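Local coordinates for protein fructosyl amine:oxygen oxidoreductase (PDB 4WCT) that probably uses bound FAD to oxidise fructosyl amines with molecular oxygen, deglycating these Amadori products, at residues I127-K132 / F279-G284; H294-C299 / D342-L347; S26-I31 / L42-R47. One frame throughout, in Å; residues are numbered along the deposited sequence. Where two conformers were deposited one is given.

Contact 1 of 3, residues I127-K132 / F279-G284; sequences IDHIRK and FNIAKG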
loop_
_atom_site.group_PDB
_atom_site.type_symbol
_atom_site.label_atom_id
_atom_site.label_comp_id
_atom_site.label_asym_id
_atom_site.label_seq_id
_atom_site.Cartn_x
_atom_site.Cartn_y
_atom_site.Cartn_z
ATOM N N ILE A 127 7.100 -11.959 19.754
ATOM C CA ILE A 127 7.737 -10.859 20.517
ATOM C C ILE A 127 9.252 -10.791 20.267
ATOM O O ILE A 127 9.769 -9.724 20.012
ATOM C CB ILE A 127 7.426 -10.978 22.021
ATOM C CG1 ILE A 127 5.930 -10.799 22.236
ATOM C CG2 ILE A 127 8.118 -9.893 22.848
ATOM C CD1 ILE A 127 5.448 -11.433 23.515
ATOM N N ASP A 128 9.914 -11.943 20.168
ATOM C CA ASP A 128 11.364 -12.045 19.858
ATOM C C ASP A 128 11.671 -11.556 18.449
ATOM O O ASP A 128 12.661 -10.897 18.192
ATOM C CB ASP A 128 11.807 -13.514 19.925
ATOM C CG ASP A 128 12.118 -13.981 21.339
ATOM O OD1 ASP A 128 11.671 -13.332 22.305
ATOM O OD2 ASP A 128 12.742 -15.059 21.479
ATOM N N HIS A 129 10.793 -11.901 17.524
ATOM C CA HIS A 129 10.929 -11.450 16.162
ATOM C C HIS A 129 10.896 -9.927 16.075
ATOM O O HIS A 129 11.678 -9.277 15.351
ATOM C CB HIS A 129 9.825 -12.068 15.327
ATOM C CG HIS A 129 9.809 -11.597 13.913
ATOM N ND1 HIS A 129 10.775 -11.959 13.003
ATOM C CD2 HIS A 129 8.929 -10.819 13.239
ATOM C CE1 HIS A 129 10.477 -11.447 11.820
ATOM N NE2 HIS A 129 9.387 -10.718 11.947
ATOM N N ILE A 130 9.936 -9.337 16.769
ATOM C CA ILE A 130 9.831 -7.900 16.768
ATOM C C ILE A 130 11.071 -7.252 17.395
ATOM O O ILE A 130 11.630 -6.279 16.875
ATOM C CB ILE A 130 8.576 -7.441 17.520
ATOM C CG1 ILE A 130 7.325 -7.965 16.809
ATOM C CG2 ILE A 130 8.553 -5.922 17.587
ATOM C CD1 ILE A 130 6.077 -7.873 17.673
ATOM N N ARG A 131 11.480 -7.786 18.529
ATOM C CA ARG A 131 12.672 -7.284 19.227
ATOM C C ARG A 131 13.915 -7.299 18.328
ATOM O O ARG A 131 14.562 -6.274 18.144
ATOM C CB ARG A 131 12.917 -8.136 20.467
ATOM C CG ARG A 131 14.197 -7.790 21.209
ATOM C CD ARG A 131 14.443 -8.848 22.276
ATOM N NE ARG A 131 13.464 -8.665 23.345
ATOM C CZ ARG A 131 12.424 -9.460 23.609
ATOM N NH1 ARG A 131 12.318 -10.695 23.096
ATOM N NH2 ARG A 131 11.584 -9.083 24.562
ATOM N N LYS A 132 14.117 -8.388 17.596
ATOM C CA LYS A 132 15.322 -8.555 16.769
ATOM C C LYS A 132 15.315 -7.796 15.451
ATOM O O LYS A 132 16.357 -7.256 15.046
ATOM C CB LYS A 132 15.573 -10.044 16.509
ATOM C CG LYS A 132 15.991 -10.783 17.768
ATOM C CD LYS A 132 16.555 -12.164 17.467
ATOM C CE LYS A 132 15.675 -13.262 18.038
ATOM N NZ LYS A 132 15.741 -14.530 17.252
ATOM N N PHE A 279 -0.842 -2.229 16.496
ATOM C CA PHE A 279 -0.588 -3.332 15.564
ATOM C C PHE A 279 -0.023 -4.537 16.315
ATOM O O PHE A 279 0.996 -4.425 16.970
ATOM C CB PHE A 279 0.411 -2.844 14.510
ATOM C CG PHE A 279 0.813 -3.887 13.492
ATOM C CD1 PHE A 279 -0.095 -4.813 13.003
ATOM C CD2 PHE A 279 2.081 -3.857 12.968
ATOM C CE1 PHE A 279 0.248 -5.665 11.945
ATOM C CE2 PHE A 279 2.448 -4.712 11.925
ATOM C CZ PHE A 279 1.518 -5.588 11.396
ATOM N N ASN A 280 -0.703 -5.671 16.219
ATOM C CA ASN A 280 -0.163 -6.964 16.593
ATOM C C ASN A 280 0.116 -7.750 15.314
ATOM O O ASN A 280 -0.793 -7.964 14.483
ATOM C CB ASN A 280 -1.154 -7.711 17.499
ATOM C CG ASN A 280 -0.712 -9.121 17.817
ATOM O OD1 ASN A 280 -0.167 -9.816 16.968
ATOM N ND2 ASN A 280 -1.077 -9.604 18.982
ATOM N N ILE A 281 1.382 -8.084 15.110
ATOM C CA ILE A 281 1.847 -8.612 13.822
ATOM C C ILE A 281 1.225 -9.950 13.441
ATOM O O ILE A 281 1.371 -10.388 12.304
ATOM C CB ILE A 281 3.382 -8.734 13.773
ATOM C CG1 ILE A 281 3.867 -9.794 14.766
ATOM C CG2 ILE A 281 4.023 -7.374 13.996
ATOM C CD1 ILE A 281 5.335 -10.143 14.556
ATOM N N ALA A 282 0.520 -10.604 14.351
ATOM C CA ALA A 282 -0.168 -11.843 14.008
ATOM C C ALA A 282 -1.647 -11.784 14.298
ATOM O O ALA A 282 -2.297 -12.827 14.336
ATOM C CB ALA A 282 0.468 -13.038 14.709
ATOM N N LYS A 283 -2.199 -10.577 14.507
ATOM C CA LYS A 283 -3.638 -10.435 14.744
ATOM C C LYS A 283 -4.258 -9.317 13.924
ATOM O O LYS A 283 -5.237 -9.528 13.213
ATOM C CB LYS A 283 -3.990 -10.252 16.210
ATOM C CG LYS A 283 -3.795 -11.532 17.015
ATOM C CD LYS A 283 -4.545 -11.442 18.342
ATOM C CE LYS A 283 -4.343 -12.696 19.173
ATOM N NZ LYS A 283 -5.264 -13.743 18.719
ATOM N N GLY A 284 -3.669 -8.145 13.971
ATOM C CA GLY A 284 -4.197 -7.050 13.134
ATOM C C GLY A 284 -3.848 -5.683 13.668
ATOM O O GLY A 284 -3.069 -5.548 14.610
#

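Contact 2 of 3, residues H294-C299 / D342-L347; sequences HELKIC and DTMPHL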
loop_
_atom_site.group_PDB
_atom_site.type_symbol
_atom_site.label_atom_id
_atom_site.label_comp_id
_atom_site.label_asym_id
_atom_site.label_seq_id
_atom_site.Cartn_x
_atom_site.Cartn_y
_atom_site.Cartn_z
ATOM N N HIS A 294 -17.213 8.635 11.199
ATOM C CA HIS A 294 -16.923 8.041 12.522
ATOM C C HIS A 294 -16.806 6.531 12.469
ATOM O O HIS A 294 -17.219 5.816 13.384
ATOM C CB HIS A 294 -17.999 8.419 13.517
ATOM C CG HIS A 294 -18.067 9.883 13.792
ATOM N ND1 HIS A 294 -19.172 10.472 14.372
ATOM C CD2 HIS A 294 -17.175 10.876 13.579
ATOM C CE1 HIS A 294 -18.914 11.750 14.582
ATOM N NE2 HIS A 294 -17.769 12.044 13.990
ATOM N N GLU A 295 -16.141 6.053 11.430
ATOM C CA GLU A 295 -15.980 4.599 11.230
ATOM C C GLU A 295 -14.573 4.183 11.640
ATOM O O GLU A 295 -13.598 4.844 11.307
ATOM C CB GLU A 295 -16.219 4.235 9.772
ATOM C CG GLU A 295 -17.696 4.071 9.461
ATOM C CD GLU A 295 -17.983 3.675 8.030
ATOM O OE1 GLU A 295 -17.204 4.035 7.112
ATOM O OE2 GLU A 295 -19.112 3.195 7.829
ATOM N N LEU A 296 -14.511 3.138 12.461
ATOM C CA LEU A 296 -13.269 2.612 12.998
ATOM C C LEU A 296 -12.892 1.398 12.150
ATOM O O LEU A 296 -13.706 0.465 12.007
ATOM C CB LEU A 296 -13.510 2.209 14.469
ATOM C CG LEU A 296 -12.290 1.755 15.289
ATOM C CD1 LEU A 296 -12.528 2.040 16.755
ATOM C CD2 LEU A 296 -12.005 0.281 15.092
ATOM N N LYS A 297 -11.687 1.444 11.580
ATOM C CA LYS A 297 -11.227 0.419 10.639
ATOM C C LYS A 297 -10.331 -0.594 11.339
ATOM O O LYS A 297 -9.402 -0.209 12.062
ATOM C CB LYS A 297 -10.419 1.062 9.530
ATOM C CG LYS A 297 -10.042 0.049 8.426
ATOM C CD LYS A 297 -9.150 0.666 7.370
ATOM C CE LYS A 297 -7.687 0.522 7.799
ATOM N NZ LYS A 297 -6.784 1.111 6.811
ATOM N N ILE A 298 -10.601 -1.867 11.084
ATOM C CA ILE A 298 -9.795 -2.989 11.591
ATOM C C ILE A 298 -9.282 -3.800 10.406
ATOM O O ILE A 298 -10.055 -4.125 9.508
ATOM C CB ILE A 298 -10.607 -3.958 12.471
ATOM C CG1 ILE A 298 -11.285 -3.222 13.629
ATOM C CG2 ILE A 298 -9.682 -5.022 13.024
ATOM C CD1 ILE A 298 -12.754 -2.952 13.438
ATOM N N CYS A 299 -7.975 -4.035 10.363
ATOM C CA CYS A 299 -7.396 -4.970 9.411
ATOM C C CYS A 299 -6.944 -6.193 10.171
ATOM O O CYS A 299 -6.232 -6.082 11.169
ATOM C CB CYS A 299 -6.193 -4.375 8.738
ATOM S SG CYS A 299 -6.588 -3.207 7.441
ATOM N N ASP A 342 -9.337 -9.002 22.242
ATOM C CA ASP A 342 -8.151 -8.837 23.046
ATOM C C ASP A 342 -7.963 -7.387 23.519
ATOM O O ASP A 342 -7.303 -7.167 24.519
ATOM C CB ASP A 342 -6.929 -9.276 22.257
ATOM C CG ASP A 342 -6.677 -10.777 22.309
ATOM O OD1 ASP A 342 -7.591 -11.556 22.692
ATOM O OD2 ASP A 342 -5.597 -11.166 21.815
ATOM N N THR A 343 -8.441 -6.424 22.720
ATOM C CA THR A 343 -8.059 -5.006 22.826
ATOM C C THR A 343 -9.209 -4.112 23.287
ATOM O O THR A 343 -9.048 -3.226 24.186
ATOM C CB THR A 343 -7.525 -4.512 21.473
ATOM O OG1 THR A 343 -8.526 -4.694 20.458
ATOM C CG2 THR A 343 -6.262 -5.269 21.072
ATOM N N MET A 344 -10.334 -4.288 22.612
ATOM C CA MET A 344 -11.542 -3.478 22.749
ATOM C C MET A 344 -12.783 -4.391 22.760
ATOM O O MET A 344 -13.640 -4.302 21.887
ATOM C CB MET A 344 -11.631 -2.468 21.590
ATOM C CG MET A 344 -10.500 -1.461 21.649
ATOM S SD MET A 344 -10.620 -0.109 20.458
ATOM C CE MET A 344 -10.439 -1.012 18.919
ATOM N N PRO A 345 -12.916 -5.237 23.780
ATOM C CA PRO A 345 -13.980 -6.250 23.749
ATOM C C PRO A 345 -15.384 -5.664 23.771
ATOM O O PRO A 345 -16.330 -6.313 23.301
ATOM C CB PRO A 345 -13.720 -7.090 25.019
ATOM C CG PRO A 345 -12.760 -6.294 25.834
ATOM C CD PRO A 345 -11.924 -5.524 24.842
ATOM N N HIS A 346 -15.517 -4.405 24.216
ATOM C CA HIS A 346 -16.801 -3.739 24.158
ATOM C C HIS A 346 -17.297 -3.513 22.736
ATOM O O HIS A 346 -18.514 -3.294 22.531
ATOM C CB HIS A 346 -16.770 -2.418 24.917
ATOM C CG HIS A 346 -15.725 -1.470 24.446
ATOM N ND1 HIS A 346 -14.380 -1.703 24.634
ATOM C CD2 HIS A 346 -15.820 -0.268 23.834
ATOM C CE1 HIS A 346 -13.689 -0.737 24.061
ATOM N NE2 HIS A 346 -14.535 0.179 23.633
ATOM N N LEU A 347 -16.375 -3.578 21.780
ATOM C CA LEU A 347 -16.690 -3.401 20.353
ATOM C C LEU A 347 -16.783 -4.719 19.587
ATOM O O LEU A 347 -17.126 -4.720 18.426
ATOM C CB LEU A 347 -15.637 -2.512 19.681
ATOM C CG LEU A 347 -15.522 -1.097 20.247
ATOM C CD1 LEU A 347 -14.470 -0.335 19.453
ATOM C CD2 LEU A 347 -16.869 -0.372 20.321
#

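Contact 3 of 3, residues S26-I31 / L42-R47; sequences SSIIVI and LHLARR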
loop_
_atom_site.group_PDB
_atom_site.type_symbol
_atom_site.label_atom_id
_atom_site.label_comp_id
_atom_site.label_asym_id
_atom_site.label_seq_id
_atom_site.Cartn_x
_atom_site.Cartn_y
_atom_site.Cartn_z
ATOM N N SER A 26 8.544 16.633 -23.527
ATOM C CA SER A 26 8.244 15.247 -23.917
ATOM C C SER A 26 6.840 14.869 -23.427
ATOM O O SER A 26 6.525 15.059 -22.244
ATOM C CB SER A 26 9.247 14.257 -23.307
ATOM O OG SER A 26 10.608 14.471 -23.678
ATOM N N SER A 27 6.045 14.234 -24.286
ATOM C CA SER A 27 4.746 13.709 -23.881
ATOM C C SER A 27 4.935 12.459 -23.013
ATOM O O SER A 27 5.845 11.653 -23.249
ATOM C CB SER A 27 3.872 13.386 -25.098
ATOM O OG SER A 27 4.499 12.414 -25.912
ATOM N N ILE A 28 4.220 12.466 -21.887
ATOM C CA ILE A 28 4.239 11.380 -20.928
ATOM C C ILE A 28 2.845 10.827 -20.698
ATOM O O ILE A 28 1.890 11.595 -20.546
ATOM C CB ILE A 28 4.837 11.866 -19.586
ATOM C CG1 ILE A 28 6.260 12.381 -19.835
ATOM C CG2 ILE A 28 4.939 10.695 -18.610
ATOM C CD1 ILE A 28 6.811 13.156 -18.690
ATOM N N ILE A 29 2.749 9.496 -20.628
ATOM C CA ILE A 29 1.515 8.810 -20.204
ATOM C C ILE A 29 1.800 8.057 -18.911
ATOM O O ILE A 29 2.864 7.460 -18.762
ATOM C CB ILE A 29 1.011 7.790 -21.256
ATOM C CG1 ILE A 29 0.253 8.504 -22.373
ATOM C CG2 ILE A 29 0.103 6.749 -20.630
ATOM C CD1 ILE A 29 0.233 7.692 -23.644
ATOM N N VAL A 30 0.938 8.275 -17.924
ATOM C CA VAL A 30 0.993 7.528 -16.661
ATOM C C VAL A 30 -0.200 6.627 -16.627
ATOM O O VAL A 30 -1.341 7.082 -16.797
ATOM C CB VAL A 30 0.903 8.475 -15.451
ATOM C CG1 VAL A 30 0.775 7.659 -14.151
ATOM C CG2 VAL A 30 2.066 9.480 -15.437
ATOM N N ILE A 31 0.054 5.325 -16.521
ATOM C CA ILE A 31 -0.996 4.343 -16.435
ATOM C C ILE A 31 -1.241 4.034 -14.955
ATOM O O ILE A 31 -0.421 3.391 -14.281
ATOM C CB ILE A 31 -0.619 3.046 -17.186
ATOM C CG1 ILE A 31 -0.213 3.325 -18.654
ATOM C CG2 ILE A 31 -1.712 2.013 -17.082
ATOM C CD1 ILE A 31 0.450 2.151 -19.342
ATOM N N LEU A 42 1.717 14.708 -9.978
ATOM C CA LEU A 42 2.004 15.946 -9.254
ATOM C C LEU A 42 3.460 16.358 -9.364
ATOM O O LEU A 42 3.764 17.515 -9.682
ATOM C CB LEU A 42 1.597 15.817 -7.793
ATOM C CG LEU A 42 1.961 16.996 -6.885
ATOM C CD1 LEU A 42 1.119 18.194 -7.266
ATOM C CD2 LEU A 42 1.660 16.505 -5.475
ATOM N N HIS A 43 4.376 15.423 -9.156
ATOM C CA HIS A 43 5.803 15.742 -9.223
ATOM C C HIS A 43 6.244 16.121 -10.636
ATOM O O HIS A 43 7.005 17.075 -10.794
ATOM C CB HIS A 43 6.636 14.586 -8.713
ATOM C CG HIS A 43 6.708 14.524 -7.233
ATOM N ND1 HIS A 43 7.780 15.027 -6.528
ATOM C CD2 HIS A 43 5.870 13.976 -6.315
ATOM C CE1 HIS A 43 7.568 14.853 -5.237
ATOM N NE2 HIS A 43 6.414 14.227 -5.078
ATOM N N LEU A 44 5.679 15.474 -11.654
ATOM C CA LEU A 44 6.028 15.834 -13.046
ATOM C C LEU A 44 5.515 17.247 -13.354
ATOM O O LEU A 44 6.267 18.077 -13.881
ATOM C CB LEU A 44 5.421 14.850 -14.033
ATOM C CG LEU A 44 6.060 13.456 -14.051
ATOM C CD1 LEU A 44 5.272 12.517 -14.938
ATOM C CD2 LEU A 44 7.528 13.523 -14.467
ATOM N N ALA A 45 4.300 17.551 -12.928
ATOM C CA ALA A 45 3.782 18.922 -13.087
ATOM C C ALA A 45 4.638 19.968 -12.392
ATOM O O ALA A 45 4.961 21.032 -12.969
ATOM C CB ALA A 45 2.346 19.020 -12.633
ATOM N N ARG A 46 5.052 19.685 -11.172
ATOM C CA ARG A 46 5.899 20.619 -10.432
ATOM C C ARG A 46 7.245 20.817 -11.115
ATOM O O ARG A 46 7.841 21.887 -10.988
ATOM C CB ARG A 46 6.118 20.146 -8.996
ATOM C CG ARG A 46 4.870 20.291 -8.142
ATOM C CD ARG A 46 5.089 19.735 -6.746
ATOM N NE ARG A 46 4.024 20.096 -5.833
ATOM C CZ ARG A 46 3.899 19.572 -4.621
ATOM N NH1 ARG A 46 4.764 18.659 -4.218
ATOM N NH2 ARG A 46 2.914 19.960 -3.823
ATOM N N ARG A 47 7.749 19.781 -11.772
ATOM C CA ARG A 47 9.026 19.843 -12.471
ATOM C C ARG A 47 8.914 20.519 -13.837
ATOM O O ARG A 47 9.926 20.646 -14.536
ATOM C CB ARG A 47 9.621 18.444 -12.633
ATOM C CG ARG A 47 10.187 17.923 -11.330
ATOM C CD ARG A 47 10.755 16.526 -11.448
ATOM N NE ARG A 47 10.987 15.998 -10.129
ATOM C CZ ARG A 47 11.935 15.114 -9.822
ATOM N NH1 ARG A 47 12.717 14.581 -10.761
ATOM N NH2 ARG A 47 12.001 14.658 -8.580
#

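Contact 1 of 3, residues I127-K132 / F279-G284
Ile281 packs its CD1 methyl against two side chains of one helix face, Ile130 and His129. The apolar part is a meeting of two isoleucines, end against end. Ile281 CD1 lies 3.7 Å from Ile130 CG1. Ile130 CD1 adds a second touch, 3.9 Å from Ile281 CD1. Ile281 CG1 sits between its backbone N and carbonyl carbon (chi1 66°), and the extended chi2 then carries CD1 out to the helix. The aromatic part is a lighter touch. The same CD1 methyl stands 3.9 Å from His129 CD2, near the ring plane and at the ring edge, so it does not cover a face. Phe435 meets the His129 ring edge-to-face.

Ile281 lies just past strand 277-280, in the tight connection to the antiparallel strand 284-287, a beta-hairpin. This connection also has polar bonds of its own. Asn280 OD1 accepts from Ala282 N at 2.8 Å in the carbonyl plane, an Asx turn. Asn280 O takes both Lys283 N and Gly284 N, which makes a classic beta bulge. Asn280 ND2 bonds to His122 ND1. Ile119 of strand 117-121 touches both isoleucines, and Trp170 also packs on Ile130.

Helix 124-135 thus meets the hairpin connection by van der Waals contact. The hairpin's own hydrogen bonds shape the backbone that presents Ile281, and the interface itself depends on apolar fit.

Contact 2 of 3, residues H294-C299 / D342-L347
The end of helix 330-343 and the turn after it lie beside strand 295-310, with the closest CA atoms, those of Leu296 and Leu347, 10.1 Å apart. Side chains span that gap. Met344 is the first residue to leave helical backbone angles, and Leu347 N bonds back to Met344 O at 2.8 Å. This turn brings Met344 and Leu347 to the same strand residue.

Leu296 supplies the strand's share through one methyl. Its CD1 is 4.1 Å from Leu347 CD1, where the two side chains meet at a slant. The same CD1 is 4.3 Å from Met344 CE, the methyl beyond the sulfur. In Leu296, CG stands anti to the backbone N (chi1 -174°), which extends the branch toward the turn. Met344 keeps chi2 extended and then bends at chi3 (-65°), so that CE is the part offered to the leucine.

Phe286 of strand 284-287 packs on both Leu296 and Met344. Ile298 continues the apolar strand face under the helix, against Ala336, Phe339 and Leu340. In the turn, His346 forms hydrogen bonds from ND1 to Thr161 OG1 and from NE2 to Tyr272 OH.

All three touching residues are buried, and the contact is methyl against methyl. It joins the helix exit to the sheet by dispersion and exclusion of water.

Contact 3 of 3, residues S26-I31 / L42-R47
The first beta-alpha-beta unit of the FAD-binding Rossmann-type domain holds this contact: strand 28-31 runs into helix 35-46, which leads on to strand 52-56. A GxGxxG pattern (Gly32, Gly34, Gly37) spans the turn and the start of the helix, consistent with the dinucleotide-binding loop of such folds. Ile31, at the end of the strand, touches the FAD.

Leu44 is the helix residue that reaches the strand. Its CD1 methyl meets two branches of Ile28, approaching end to end. It is 4.1 Å from Ile28 CD1 and 4.1 Å from Ile28 CG2. Both branches can serve because Ile28 CG1 lies anti to the carbonyl carbon (chi1 -59°) while CG2 lies anti to the backbone N. Val30, two residues on, faces the helix as well. Its CG2 comes to 4.4 Å from Leu44 CD1, a looser touch. The Val30 side chain also touches residues of the glycine pattern, so it packs against both the helix and the probable dinucleotide-binding loop.

Other elements close around the cluster. Helix 393-404 sets Leu404 against both Ile28 and Leu44, and Ile235 of the neighbouring strand 233-236 touches the same two residues. Near the helix end, Arg47 NH1 makes salt bridges to Asp402 and Glu405.

The three touching residues are buried and apolar, so the helix is held on the sheet by hydrophobic packing. This packing sets one helix face on the strand that leads into the FAD site.

Contacts 1 and 2 are neighbours, with centres 19 Å apart, and both reach the same large mixed sheet. They touch where Lys283 CE comes to 3.3 Å from Asp342 OD2. Contact 3 belongs to the separate sheet of the nucleotide-binding fold. Its centre is 40 Å from each of the others, on the opposite side of the chain's centre. Its nearest atoms are about 26 Å from contact 1 and about 21 Å from contact 2. From the FAD, the side chain of Val30 is about 8 Å away, that of Ile281 about 12 Å and that of Leu296 about 14 Å.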